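Local atomic coordinates of uncharacterized protein (Bacteroides ovatus CL02T12C04, PDB entry 6PTM), a protein that probably hydrolyses carrageenan chains from their ends, acting as an exo-carrageenase of glycoside hydrolase family 42. Residues Y288-E293 with A389-K394; F194-A199 with G225-N230; I421-S426 with K464-T469; N292-N297 with S407-E412; A413-S418 with K458-D463. All coordinates share one frame; numbering follows the deposited sequence. Where two conformers were deposited one is given.

Contact 1 of 5, residues Y288-E293 with A389-K394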
# COMPACT_ATOMS: atom_id res chain seq x y z
N TYR A 288 -0.18 15.86 -4.36
CA TYR A 288 0.13 16.54 -3.09
C TYR A 288 -0.15 15.57 -1.94
O TYR A 288 -1.31 15.12 -1.72
CB TYR A 288 -0.70 17.82 -2.96
CG TYR A 288 -0.45 18.87 -4.00
CD1 TYR A 288 -1.00 18.75 -5.28
CD2 TYR A 288 0.24 20.03 -3.70
CE1 TYR A 288 -0.80 19.72 -6.24
CE2 TYR A 288 0.44 21.02 -4.65
CZ TYR A 288 -0.08 20.86 -5.93
OH TYR A 288 0.06 21.82 -6.88
N MET A 289 0.91 15.24 -1.22
CA MET A 289 0.88 14.25 -0.12
C MET A 289 0.57 15.00 1.17
O MET A 289 1.43 15.79 1.61
CB MET A 289 2.23 13.55 -0.07
CG MET A 289 2.20 12.17 0.54
SD MET A 289 2.05 12.22 2.30
CE MET A 289 3.48 13.18 2.82
N LEU A 290 -0.62 14.83 1.73
CA LEU A 290 -1.16 15.81 2.71
C LEU A 290 -0.61 15.55 4.11
O LEU A 290 -0.59 16.50 4.89
CB LEU A 290 -2.69 15.82 2.73
CG LEU A 290 -3.36 16.19 1.41
CD1 LEU A 290 -4.88 16.13 1.54
CD2 LEU A 290 -2.91 17.55 0.91
N CYS A 291 -0.15 14.33 4.42
CA CYS A 291 0.51 14.03 5.71
C CYS A 291 1.20 12.67 5.64
O CYS A 291 0.60 11.70 5.09
CB CYS A 291 -0.50 14.03 6.85
SG CYS A 291 0.26 14.06 8.50
N ASN A 292 2.37 12.60 6.26
CA ASN A 292 3.16 11.39 6.59
C ASN A 292 2.53 10.62 7.78
O ASN A 292 2.62 11.13 8.91
CB ASN A 292 4.57 11.85 6.97
CG ASN A 292 5.54 10.70 7.17
OD1 ASN A 292 6.31 10.32 6.27
ND2 ASN A 292 5.49 10.17 8.36
N GLU A 293 2.04 9.40 7.57
CA GLU A 293 1.59 8.44 8.62
C GLU A 293 0.78 9.18 9.67
O GLU A 293 1.12 9.18 10.86
CB GLU A 293 2.76 7.71 9.29
CG GLU A 293 3.53 6.81 8.33
CD GLU A 293 4.38 5.76 9.02
OE1 GLU A 293 4.75 5.99 10.19
OE2 GLU A 293 4.68 4.74 8.38
N ALA A 389 -5.04 19.81 -8.97
CA ALA A 389 -4.27 19.11 -7.92
C ALA A 389 -4.88 17.72 -7.68
O ALA A 389 -6.08 17.62 -7.48
CB ALA A 389 -4.24 19.91 -6.64
N LYS A 390 -4.03 16.71 -7.60
CA LYS A 390 -4.43 15.39 -7.10
C LYS A 390 -3.81 15.25 -5.71
O LYS A 390 -2.63 15.58 -5.56
CB LYS A 390 -4.02 14.33 -8.11
CG LYS A 390 -4.57 14.49 -9.52
CD LYS A 390 -4.70 13.10 -10.12
CE LYS A 390 -4.66 12.93 -11.62
NZ LYS A 390 -4.62 14.17 -12.39
N THR A 391 -4.60 14.84 -4.73
CA THR A 391 -4.13 14.68 -3.35
C THR A 391 -4.13 13.21 -2.99
O THR A 391 -4.96 12.43 -3.51
CB THR A 391 -4.92 15.54 -2.37
OG1 THR A 391 -6.26 15.04 -2.27
CG2 THR A 391 -4.92 17.00 -2.78
N HIS A 392 -3.29 12.90 -2.02
CA HIS A 392 -3.26 11.61 -1.31
C HIS A 392 -2.62 11.81 0.04
O HIS A 392 -2.07 12.88 0.32
CB HIS A 392 -2.52 10.56 -2.17
CG HIS A 392 -1.20 11.02 -2.67
ND1 HIS A 392 -0.01 10.65 -2.06
CD2 HIS A 392 -0.87 11.77 -3.74
CE1 HIS A 392 0.99 11.17 -2.72
NE2 HIS A 392 0.49 11.87 -3.79
N ILE A 393 -2.67 10.75 0.82
CA ILE A 393 -2.21 10.72 2.22
C ILE A 393 -1.35 9.46 2.40
O ILE A 393 -1.75 8.37 1.91
CB ILE A 393 -3.44 10.76 3.14
CG1 ILE A 393 -4.35 11.95 2.82
CG2 ILE A 393 -3.06 10.73 4.61
CD1 ILE A 393 -5.78 11.77 3.36
N LYS A 394 -0.21 9.58 3.10
CA LYS A 394 0.65 8.40 3.37
C LYS A 394 0.03 7.62 4.54
O LYS A 394 0.54 7.67 5.68
CB LYS A 394 2.09 8.82 3.61
CG LYS A 394 3.02 7.63 3.85
CD LYS A 394 4.37 8.01 4.33
CE LYS A 394 5.15 8.83 3.30
NZ LYS A 394 6.54 9.11 3.75
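The H392 imidazole turns one face to the neighbouring strand. Y288 O and M289 CA lie over that face, both offset toward its rim. The Y288 ring has K390 O at its edge, in plane, with CD1 3.6 Å from that oxygen. A389 CB comes in obliquely, 3.5 Å from Y288 CE1. A chi1 of 50° tucks the H392 ring over its own backbone and against the other strand. There H392 CE1 meets M289 CG at 3.6 Å, and NE2 bonds to L286 O. An alanine in place of H392 is likely to leave L286 O without its imidazole mate and open a gap beside M289. K394 runs alongside N292. Its NZ bonds to N292 OD1 at 2.8 Å, tilted 31° from the carbonyl plane, and also forms a salt bridge with E470. L290 N bonds to H392 O at 2.8 Å, and K394 N to C291 O at 3.0 Å. A beta bulge between M289 and N292 shifts the pairing by one. These are adjacent parallel strands of a (beta/alpha)8 barrel, and N292-E293 matches the Asn-Glu pair that ends the fourth strand in clan GH-A, where E293 would probably be the acid/base.

Contact 2 of 5, residues F194-A199 with G225-N230. With EDO (1,2-ethanediol), chain B.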
# COMPACT_ATOMS: atom_id res chain seq x y z
N PHE A 194 8.71 18.35 -4.20
CA PHE A 194 8.95 19.57 -3.42
C PHE A 194 8.48 19.31 -1.99
O PHE A 194 7.44 18.67 -1.80
CB PHE A 194 8.28 20.78 -4.07
CG PHE A 194 8.69 22.05 -3.39
CD1 PHE A 194 9.94 22.61 -3.64
CD2 PHE A 194 7.88 22.66 -2.44
CE1 PHE A 194 10.36 23.75 -2.97
CE2 PHE A 194 8.30 23.82 -1.78
CZ PHE A 194 9.53 24.37 -2.05
N PHE A 195 9.30 19.71 -1.01
CA PHE A 195 9.02 19.54 0.44
C PHE A 195 8.67 20.91 1.01
O PHE A 195 9.40 21.85 0.75
CB PHE A 195 10.25 18.99 1.16
CG PHE A 195 10.11 18.95 2.65
CD1 PHE A 195 10.57 19.99 3.45
CD2 PHE A 195 9.52 17.86 3.27
CE1 PHE A 195 10.44 19.94 4.83
CE2 PHE A 195 9.40 17.80 4.65
CZ PHE A 195 9.85 18.85 5.42
N MET A 196 7.61 21.02 1.79
CA MET A 196 7.39 22.25 2.58
C MET A 196 6.77 21.89 3.93
O MET A 196 6.36 20.74 4.12
CB MET A 196 6.49 23.23 1.83
CG MET A 196 5.17 22.66 1.45
SD MET A 196 4.38 23.93 0.45
CE MET A 196 2.81 23.10 0.20
N THR A 197 6.75 22.87 4.83
CA THR A 197 6.36 22.74 6.24
C THR A 197 5.65 24.03 6.66
O THR A 197 6.01 25.14 6.15
CB THR A 197 7.58 22.41 7.11
OG1 THR A 197 7.10 22.33 8.44
CG2 THR A 197 8.71 23.41 7.01
N ASN A 198 4.70 23.91 7.59
CA ASN A 198 4.09 25.13 8.16
C ASN A 198 5.17 26.02 8.79
O ASN A 198 4.92 27.21 8.90
CB ASN A 198 2.95 24.77 9.09
CG ASN A 198 1.79 24.20 8.31
OD1 ASN A 198 1.16 24.89 7.53
ND2 ASN A 198 1.50 22.94 8.54
N ALA A 199 6.34 25.51 9.18
CA ALA A 199 7.42 26.37 9.74
C ALA A 199 7.90 27.35 8.66
O ALA A 199 8.58 28.33 9.02
CB ALA A 199 8.56 25.55 10.29
N GLY A 225 6.50 14.03 -10.18
CA GLY A 225 6.88 14.22 -8.78
C GLY A 225 5.68 14.47 -7.90
O GLY A 225 4.52 14.56 -8.40
N PHE A 226 5.93 14.56 -6.61
CA PHE A 226 4.87 14.90 -5.65
C PHE A 226 5.37 15.95 -4.65
O PHE A 226 6.59 16.15 -4.43
CB PHE A 226 4.32 13.63 -5.00
CG PHE A 226 5.14 13.07 -3.89
CD1 PHE A 226 6.26 12.30 -4.15
CD2 PHE A 226 4.76 13.23 -2.57
CE1 PHE A 226 7.01 11.75 -3.13
CE2 PHE A 226 5.49 12.63 -1.55
CZ PHE A 226 6.61 11.88 -1.83
N VAL A 227 4.40 16.66 -4.07
CA VAL A 227 4.63 17.70 -3.03
C VAL A 227 4.37 17.06 -1.66
O VAL A 227 3.32 16.42 -1.46
CB VAL A 227 3.76 18.93 -3.26
CG1 VAL A 227 4.01 20.00 -2.21
CG2 VAL A 227 3.95 19.48 -4.66
N PHE A 228 5.33 17.20 -0.76
CA PHE A 228 5.29 16.59 0.60
C PHE A 228 4.93 17.70 1.59
O PHE A 228 5.77 18.61 1.77
CB PHE A 228 6.65 15.98 0.89
CG PHE A 228 6.73 15.13 2.13
CD1 PHE A 228 6.69 15.70 3.39
CD2 PHE A 228 6.94 13.77 2.04
CE1 PHE A 228 6.78 14.90 4.52
CE2 PHE A 228 7.09 12.98 3.18
CZ PHE A 228 7.01 13.56 4.41
N LEU A 229 3.76 17.63 2.23
CA LEU A 229 3.40 18.57 3.32
C LEU A 229 3.82 17.96 4.65
O LEU A 229 3.27 16.90 5.03
CB LEU A 229 1.90 18.84 3.32
CG LEU A 229 1.45 19.93 2.36
CD1 LEU A 229 1.52 19.42 0.94
CD2 LEU A 229 0.02 20.41 2.72
N ASN A 230 4.76 18.63 5.32
CA ASN A 230 5.23 18.30 6.69
C ASN A 230 4.31 18.94 7.72
O ASN A 230 3.90 20.10 7.49
CB ASN A 230 6.65 18.79 6.95
CG ASN A 230 6.96 18.81 8.43
OD1 ASN A 230 6.62 19.77 9.12
ND2 ASN A 230 7.60 17.73 8.89
C1 EDO B . 8.80 14.31 7.66
O1 EDO B . 8.69 15.67 7.29
C2 EDO B . 7.52 13.87 8.29
O2 EDO B . 7.18 14.58 9.50
O HOH W 1 4.21 21.96 9.58
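M196 packs its methyl CE against the 225-230 strand, 4.0 Å from L229 CD1 and 4.1 Å from V227 CG1. A chi1 of 57°, with the chain extended beyond it, carries CE along beside L229. This face of the pair is buried. M196 and V227 are covered there by helix 261-278, and F194 by helix 210-218. The parallel backbones are tied by straight bonds, with F228 N 2.8 Å from F194 O and M196 N 3.0 Å from F228 O. The other face, bearing F195, F228 and N230, is closely fitted between the two segments but open to solvent at its rim, where F195 is exposed. The F195 and F228 side chains run alongside each other off this face. Their ring planes are 35° apart, so they meet obliquely, and F195 CD2 is 3.6 Å from F228 CD1. F195 CZ reaches N230 CB at 3.5 Å. T197 OG1 donates to N230 OD1 at 2.7 Å, from 39° above the carbonyl plane. That oxygen also accepts from N233 N. N230 ND2 donates to S232 OG and to O1 of a 1,2-ethanediol, probably from the crystallisation liquor, which sits at the edge of the F195 ring. A leucine in place of N230 would probably leave the T197 hydroxyl and N233 N without their shared acceptor. A water accepts from N198 N and ND2 and donates to N230 O; N198 ND2 also bonds to N267. The two strands and helix 210-218 form a beta-alpha-beta crossover, the repeating unit of the (beta/alpha)8 barrel.

Contact 3 of 5, residues I421-S426 with K464-T469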
# COMPACT_ATOMS: atom_id res chain seq x y z
N ILE A 421 -4.59 6.99 -4.68
CA ILE A 421 -4.63 6.12 -3.47
C ILE A 421 -3.25 6.16 -2.84
O ILE A 421 -2.33 5.56 -3.39
CB ILE A 421 -5.10 4.70 -3.80
CG1 ILE A 421 -6.45 4.72 -4.50
CG2 ILE A 421 -5.14 3.86 -2.55
CD1 ILE A 421 -6.85 3.39 -5.07
N GLY A 422 -3.11 6.90 -1.75
CA GLY A 422 -1.87 6.97 -0.98
C GLY A 422 -1.84 5.89 0.08
O GLY A 422 -2.93 5.53 0.62
N ASN A 423 -0.62 5.43 0.39
CA ASN A 423 -0.32 4.54 1.54
C ASN A 423 1.19 4.39 1.66
O ASN A 423 1.89 4.80 0.77
CB ASN A 423 -0.95 3.16 1.39
CG ASN A 423 -0.54 2.45 0.12
OD1 ASN A 423 0.52 1.82 0.08
ND2 ASN A 423 -1.32 2.54 -0.92
N ASP A 424 1.65 3.73 2.72
CA ASP A 424 3.05 3.24 2.88
C ASP A 424 2.95 1.81 3.39
O ASP A 424 3.47 1.51 4.47
CB ASP A 424 3.91 4.23 3.66
CG ASP A 424 3.67 4.27 5.15
OD1 ASP A 424 2.53 4.03 5.57
OD2 ASP A 424 4.63 4.56 5.88
N ALA A 425 2.27 0.97 2.62
CA ALA A 425 2.09 -0.47 2.90
C ALA A 425 3.44 -1.07 3.23
O ALA A 425 4.42 -0.75 2.49
CB ALA A 425 1.46 -1.21 1.75
N SER A 426 3.46 -1.86 4.31
CA SER A 426 4.56 -2.75 4.77
C SER A 426 4.21 -4.20 4.44
O SER A 426 3.00 -4.55 4.45
CB SER A 426 4.81 -2.67 6.26
OG SER A 426 5.19 -1.37 6.64
N LYS A 464 -8.21 4.81 -9.94
CA LYS A 464 -7.16 5.71 -9.43
C LYS A 464 -5.80 5.01 -9.43
O LYS A 464 -5.72 3.80 -9.19
CB LYS A 464 -7.46 6.19 -8.01
CG LYS A 464 -8.69 7.06 -7.91
CD LYS A 464 -9.07 7.36 -6.45
CE LYS A 464 -10.37 8.11 -6.34
NZ LYS A 464 -10.76 8.24 -4.93
N VAL A 465 -4.78 5.79 -9.75
CA VAL A 465 -3.37 5.43 -9.53
C VAL A 465 -3.20 5.18 -8.03
O VAL A 465 -3.76 5.90 -7.20
CB VAL A 465 -2.48 6.54 -10.09
CG1 VAL A 465 -1.07 6.59 -9.51
CG2 VAL A 465 -2.46 6.43 -11.60
N MET A 466 -2.41 4.18 -7.70
CA MET A 466 -2.00 3.92 -6.31
C MET A 466 -0.50 4.22 -6.15
O MET A 466 0.34 3.63 -6.86
CB MET A 466 -2.32 2.49 -5.90
CG MET A 466 -1.96 2.24 -4.44
SD MET A 466 -1.98 0.47 -4.01
CE MET A 466 -3.75 0.19 -4.09
N PHE A 467 -0.18 5.07 -5.18
CA PHE A 467 1.19 5.58 -4.94
C PHE A 467 1.60 5.26 -3.51
O PHE A 467 1.06 5.86 -2.59
CB PHE A 467 1.25 7.09 -5.22
CG PHE A 467 2.63 7.68 -5.22
CD1 PHE A 467 3.78 6.89 -5.23
CD2 PHE A 467 2.79 9.05 -5.21
CE1 PHE A 467 5.04 7.47 -5.23
CE2 PHE A 467 4.05 9.62 -5.25
CZ PHE A 467 5.17 8.83 -5.23
N ASN A 468 2.46 4.25 -3.36
CA ASN A 468 3.11 3.91 -2.07
C ASN A 468 4.31 4.84 -1.89
O ASN A 468 5.30 4.63 -2.58
CB ASN A 468 3.47 2.43 -1.99
CG ASN A 468 3.94 2.05 -0.60
OD1 ASN A 468 4.52 2.88 0.12
ND2 ASN A 468 3.75 0.78 -0.27
N THR A 469 4.18 5.85 -1.04
CA THR A 469 5.10 7.01 -0.93
C THR A 469 6.21 6.70 0.07
O THR A 469 7.13 7.50 0.19
CB THR A 469 4.35 8.29 -0.54
OG1 THR A 469 3.41 8.01 0.51
CG2 THR A 469 3.66 8.86 -1.75
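Segments 421-426 and 464-469 pair as parallel strands, their axes 4.8 Å apart and 16° from aligned, with I421 N bonded to V465 O at 2.9 Å and F467 N to I421 O at 2.8 Å. They are neighbours in the (beta/alpha)8 barrel, joined in a beta-alpha-beta unit through helix 448-460. I421 lies opposite M466, and G422 opposite F467. On the face toward the helix, I421 crosses K464 at about a right angle, with CG1 3.9 Å from K464 CB. I421 CB also rests on M466 CG. The polar end of K464 goes on to S418 O. In N423, a chi1 of 57° swings the amide toward the residues that follow, and OD1 accepts from A425 N in an Asx turn. The same oxygen bonds to Y454 OH. N423 ND2 lies 3.6 Å from M466 CG. N468 crosses N423 at about a right angle, with the amide planes 70° apart. Its own amide is fixed at both ends. OD1 accepts from E470 N, and ND2 bonds to Y454 OH as well as to the other strand. That second bond runs from N468 ND2 to A425 O at 3.2 Å, on a lone pair of the carbonyl and in the plane of the N468 amide.

Contact 4 of 5, residues N292-N297 with S407-E412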
# COMPACT_ATOMS: atom_id res chain seq x y z
N ASN A 292 2.37 12.60 6.26
CA ASN A 292 3.16 11.39 6.59
C ASN A 292 2.53 10.62 7.78
O ASN A 292 2.62 11.13 8.91
CB ASN A 292 4.57 11.85 6.97
CG ASN A 292 5.54 10.70 7.17
OD1 ASN A 292 6.31 10.32 6.27
ND2 ASN A 292 5.49 10.17 8.36
N GLU A 293 2.04 9.40 7.57
CA GLU A 293 1.59 8.44 8.62
C GLU A 293 0.78 9.18 9.67
O GLU A 293 1.12 9.18 10.86
CB GLU A 293 2.76 7.71 9.29
CG GLU A 293 3.53 6.81 8.33
CD GLU A 293 4.38 5.76 9.02
OE1 GLU A 293 4.75 5.99 10.19
OE2 GLU A 293 4.68 4.74 8.38
N PRO A 294 -0.28 9.90 9.25
CA PRO A 294 -1.17 10.55 10.22
C PRO A 294 -1.89 9.53 11.11
O PRO A 294 -2.19 8.39 10.66
CB PRO A 294 -2.17 11.29 9.31
CG PRO A 294 -2.22 10.39 8.11
CD PRO A 294 -0.76 10.05 7.87
N HIS A 295 -2.12 9.93 12.36
CA HIS A 295 -2.97 9.22 13.33
C HIS A 295 -3.12 10.11 14.56
O HIS A 295 -2.17 10.91 14.87
CB HIS A 295 -2.48 7.80 13.63
CG HIS A 295 -0.99 7.62 13.72
ND1 HIS A 295 -0.29 7.82 14.88
CD2 HIS A 295 -0.07 7.20 12.81
CE1 HIS A 295 0.99 7.58 14.68
NE2 HIS A 295 1.16 7.17 13.42
N TRP A 296 -4.31 10.02 15.15
CA TRP A 296 -4.77 10.78 16.33
C TRP A 296 -5.25 9.79 17.39
O TRP A 296 -6.42 9.90 17.84
CB TRP A 296 -5.85 11.78 15.91
CG TRP A 296 -5.30 12.95 15.15
CD1 TRP A 296 -4.97 14.17 15.66
CD2 TRP A 296 -4.96 13.01 13.75
NE1 TRP A 296 -4.49 14.99 14.68
CE2 TRP A 296 -4.50 14.32 13.50
CE3 TRP A 296 -5.08 12.12 12.68
CZ2 TRP A 296 -4.10 14.74 12.24
CZ3 TRP A 296 -4.69 12.53 11.43
CH2 TRP A 296 -4.20 13.83 11.21
N ASN A 297 -4.39 8.81 17.69
CA ASN A 297 -4.72 7.75 18.67
C ASN A 297 -5.11 8.43 19.99
O ASN A 297 -4.46 9.41 20.37
CB ASN A 297 -3.58 6.77 18.92
CG ASN A 297 -3.15 6.01 17.68
OD1 ASN A 297 -3.94 5.85 16.75
ND2 ASN A 297 -1.93 5.46 17.70
N SER A 407 -7.49 5.74 15.75
CA SER A 407 -6.50 6.63 15.07
C SER A 407 -7.19 7.83 14.40
O SER A 407 -6.46 8.75 14.01
CB SER A 407 -5.73 5.87 14.02
OG SER A 407 -6.62 5.41 13.01
N GLY A 408 -8.50 7.77 14.15
CA GLY A 408 -9.23 8.79 13.37
C GLY A 408 -9.04 8.58 11.87
O GLY A 408 -9.44 9.44 11.06
N ILE A 409 -8.42 7.45 11.50
CA ILE A 409 -8.18 7.10 10.08
C ILE A 409 -9.32 6.21 9.59
O ILE A 409 -9.42 5.01 10.01
CB ILE A 409 -6.80 6.44 9.93
CG1 ILE A 409 -5.70 7.41 10.36
CG2 ILE A 409 -6.60 5.95 8.51
CD1 ILE A 409 -5.72 8.78 9.68
N ASP A 410 -10.10 6.79 8.68
CA ASP A 410 -11.23 6.15 7.97
C ASP A 410 -10.72 5.83 6.57
O ASP A 410 -10.73 6.72 5.73
CB ASP A 410 -12.45 7.06 8.01
CG ASP A 410 -13.71 6.54 7.32
OD1 ASP A 410 -13.62 5.57 6.52
OD2 ASP A 410 -14.78 7.12 7.56
N LEU A 411 -10.19 4.63 6.35
CA LEU A 411 -9.50 4.31 5.07
C LEU A 411 -10.47 4.51 3.90
O LEU A 411 -10.05 4.95 2.81
CB LEU A 411 -8.95 2.87 5.11
CG LEU A 411 -8.13 2.45 3.90
CD1 LEU A 411 -7.03 3.44 3.59
CD2 LEU A 411 -7.52 1.07 4.10
N GLU A 412 -11.73 4.13 4.07
CA GLU A 412 -12.71 4.28 2.97
C GLU A 412 -12.84 5.76 2.62
O GLU A 412 -12.71 6.11 1.45
CB GLU A 412 -14.09 3.78 3.35
CG GLU A 412 -15.10 4.10 2.28
CD GLU A 412 -16.43 3.37 2.43
OE1 GLU A 412 -16.80 3.16 3.60
OE2 GLU A 412 -17.10 3.03 1.41
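S407 meets three residues of loop 292-297. Its carbonyl O accepts from W296 N at 2.7 Å, with the donor tilted 31° from the carbonyl plane. The same O lies in plane at the edge of the indole. S407 CB touches H295 CB at 3.8 Å, and S407 CA is 3.2 Å from N297 OD1. The N297 amide nitrogen bonds to W303 O instead. A chi1 of 63° holds S407 OG over the turn, where it accepts from I409 N at 3.1 Å and forms an ST turn. G408, at positive phi, carries the chain through this turn. I409 then points its side chain at loop 292-297. Its CG1 is 3.7 Å from P294 O, and its CD1 lies 4.2 Å from P294 CG and 4.3 Å from W296 CZ3, at the ring edge. D410 leaves the contact and N-caps helix 411-417, with OD1 on A413 N and OD2 in a salt bridge to K570. The contact thus joins the loop after barrel strand 288-292 to the approach to that helix. All six touching residues are buried. One backbone bond and hydrocarbon packing hold the two segments together, so the fit depends more on shape than on charge.

Contact 5 of 5, residues A413-S418 with K458-D463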
# COMPACT_ATOMS: atom_id res chain seq x y z
N ALA A 413 -13.08 6.61 3.62
CA ALA A 413 -13.38 8.03 3.36
C ALA A 413 -12.12 8.68 2.78
O ALA A 413 -12.22 9.41 1.80
CB ALA A 413 -13.89 8.72 4.60
N LEU A 414 -10.94 8.40 3.34
CA LEU A 414 -9.71 9.09 2.88
C LEU A 414 -9.37 8.60 1.48
O LEU A 414 -8.92 9.41 0.67
CB LEU A 414 -8.57 8.89 3.88
CG LEU A 414 -8.85 9.47 5.26
CD1 LEU A 414 -7.65 9.28 6.17
CD2 LEU A 414 -9.18 10.95 5.18
N THR A 415 -9.61 7.32 1.18
CA THR A 415 -9.35 6.76 -0.17
C THR A 415 -10.29 7.41 -1.19
O THR A 415 -9.79 7.93 -2.23
CB THR A 415 -9.43 5.24 -0.17
OG1 THR A 415 -8.35 4.78 0.65
CG2 THR A 415 -9.33 4.72 -1.58
N ARG A 416 -11.57 7.48 -0.87
CA ARG A 416 -12.60 8.09 -1.74
C ARG A 416 -12.26 9.57 -1.99
O ARG A 416 -12.36 10.02 -3.13
CB ARG A 416 -13.97 7.92 -1.08
CG ARG A 416 -15.10 8.66 -1.76
CD ARG A 416 -16.31 8.69 -0.83
NE ARG A 416 -16.07 9.67 0.21
CZ ARG A 416 -16.61 9.64 1.42
NH1 ARG A 416 -17.47 8.70 1.73
NH2 ARG A 416 -16.30 10.57 2.30
N ASN A 417 -11.88 10.26 -0.93
CA ASN A 417 -11.60 11.72 -0.97
C ASN A 417 -10.31 12.05 -1.72
O ASN A 417 -10.08 13.25 -2.00
CB ASN A 417 -11.63 12.34 0.42
CG ASN A 417 -13.04 12.33 0.98
OD1 ASN A 417 -13.96 11.93 0.27
ND2 ASN A 417 -13.19 12.70 2.25
N SER A 418 -9.49 11.05 -1.98
CA SER A 418 -8.17 11.24 -2.62
C SER A 418 -8.22 10.91 -4.12
O SER A 418 -8.78 9.89 -4.48
CB SER A 418 -7.14 10.38 -1.95
OG SER A 418 -6.82 10.85 -0.66
N LYS A 458 -9.00 -0.57 -3.50
CA LYS A 458 -9.44 -0.66 -4.91
C LYS A 458 -10.95 -0.97 -4.98
O LYS A 458 -11.58 -0.56 -5.98
CB LYS A 458 -8.62 -1.69 -5.68
CG LYS A 458 -7.16 -1.33 -5.87
CD LYS A 458 -6.95 -0.20 -6.88
CE LYS A 458 -6.97 -0.75 -8.28
NZ LYS A 458 -6.83 0.32 -9.27
N SER A 459 -11.54 -1.60 -3.97
CA SER A 459 -13.02 -1.76 -3.90
C SER A 459 -13.66 -0.38 -3.78
O SER A 459 -14.68 -0.11 -4.47
CB SER A 459 -13.42 -2.69 -2.78
OG SER A 459 -12.97 -4.04 -3.05
N VAL A 460 -13.07 0.48 -2.95
CA VAL A 460 -13.58 1.85 -2.70
C VAL A 460 -13.42 2.71 -3.96
O VAL A 460 -14.44 3.33 -4.39
CB VAL A 460 -12.89 2.50 -1.49
CG1 VAL A 460 -13.27 3.98 -1.39
CG2 VAL A 460 -13.24 1.78 -0.21
N SER A 461 -12.21 2.71 -4.55
CA SER A 461 -11.83 3.55 -5.72
C SER A 461 -11.13 2.73 -6.77
O SER A 461 -9.91 2.62 -6.75
CB SER A 461 -10.94 4.67 -5.29
OG SER A 461 -11.63 5.55 -4.42
N PRO A 462 -11.85 2.07 -7.71
CA PRO A 462 -11.17 1.25 -8.71
C PRO A 462 -10.39 2.02 -9.78
O PRO A 462 -9.55 1.37 -10.43
CB PRO A 462 -12.31 0.41 -9.34
CG PRO A 462 -13.54 1.22 -9.08
CD PRO A 462 -13.31 1.97 -7.78
N ASP A 463 -10.61 3.33 -9.95
CA ASP A 463 -10.16 4.06 -11.17
C ASP A 463 -9.09 5.11 -10.86
O ASP A 463 -9.05 6.17 -11.54
CB ASP A 463 -11.37 4.66 -11.90
CG ASP A 463 -12.35 3.58 -12.36
OD1 ASP A 463 -11.92 2.42 -12.54
OD2 ASP A 463 -13.54 3.89 -12.48
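T415 and V460 meet because their first torsions send a methyl of each across the gap. T415 CG2 is anti to the backbone N (chi1 -66° for OG1), and V460 CG1 is likewise anti (chi1 171°). The two carbons come to 4.0 Å, and the side chains cross at a slant. This is a contact between neighbouring helices in the outer layer of a (beta/alpha)8 barrel, near the C-terminal ends of 411-417 and 448-460. Strand 421-423 lies between the helices in sequence, and T415 and K458 both touch I421 on it. V460 CG1 also rests against R416, 3.9 Å from its N and 4.0 Å from its CB. S461, the first residue to leave the helical path, completes the patch. Its CB is 4.0 Å from T415 CG2. No hydrogen bond runs directly between the two segments. The polar groups look elsewhere: T415 OG1 bonds to L411 O within its own helix, and S461 OG turns to K464. K464 NZ sits among S461 OG and the backbone oxygens of T415, R416 and S418, with S418 O its strongest partner. The lysine therefore links the two helix ends indirectly, and its positive charge would probably suit the carbonyl-rich end of 411-417. Each end is also closed by its own side chains. S418 OG donates to L414 O at 2.9 Å. After helix 448-460 the chain turns at P462, and K458 reaches back along it. K458 NZ donates to P462 O at 3.1 Å, from 51° above the carbonyl plane.

Overall arrangement
Contacts 1 and 2 belong to one four-stranded parallel run, with centres about 10 Å apart. Strand 288-292 bonds to 225-230 through M289 N and V227 O at 2.7 Å. Contact 3 continues the barrel wall, its centre also about 10 Å from that of contact 1, and K394 CG packs 3.4 Å from T469 OG1. Contact 4 shares N292 and E293 with contact 1 and leads the chain into helix 411-417, which contact 5 uses. Contacts 3 and 5 alternate along the chain and meet at K464. Contact 2 does not touch contact 5; their nearest atoms are about 12 Å apart. The ethanediol lies near N230 and N292, probably in the active-site pocket at the C-terminal ends of the strands.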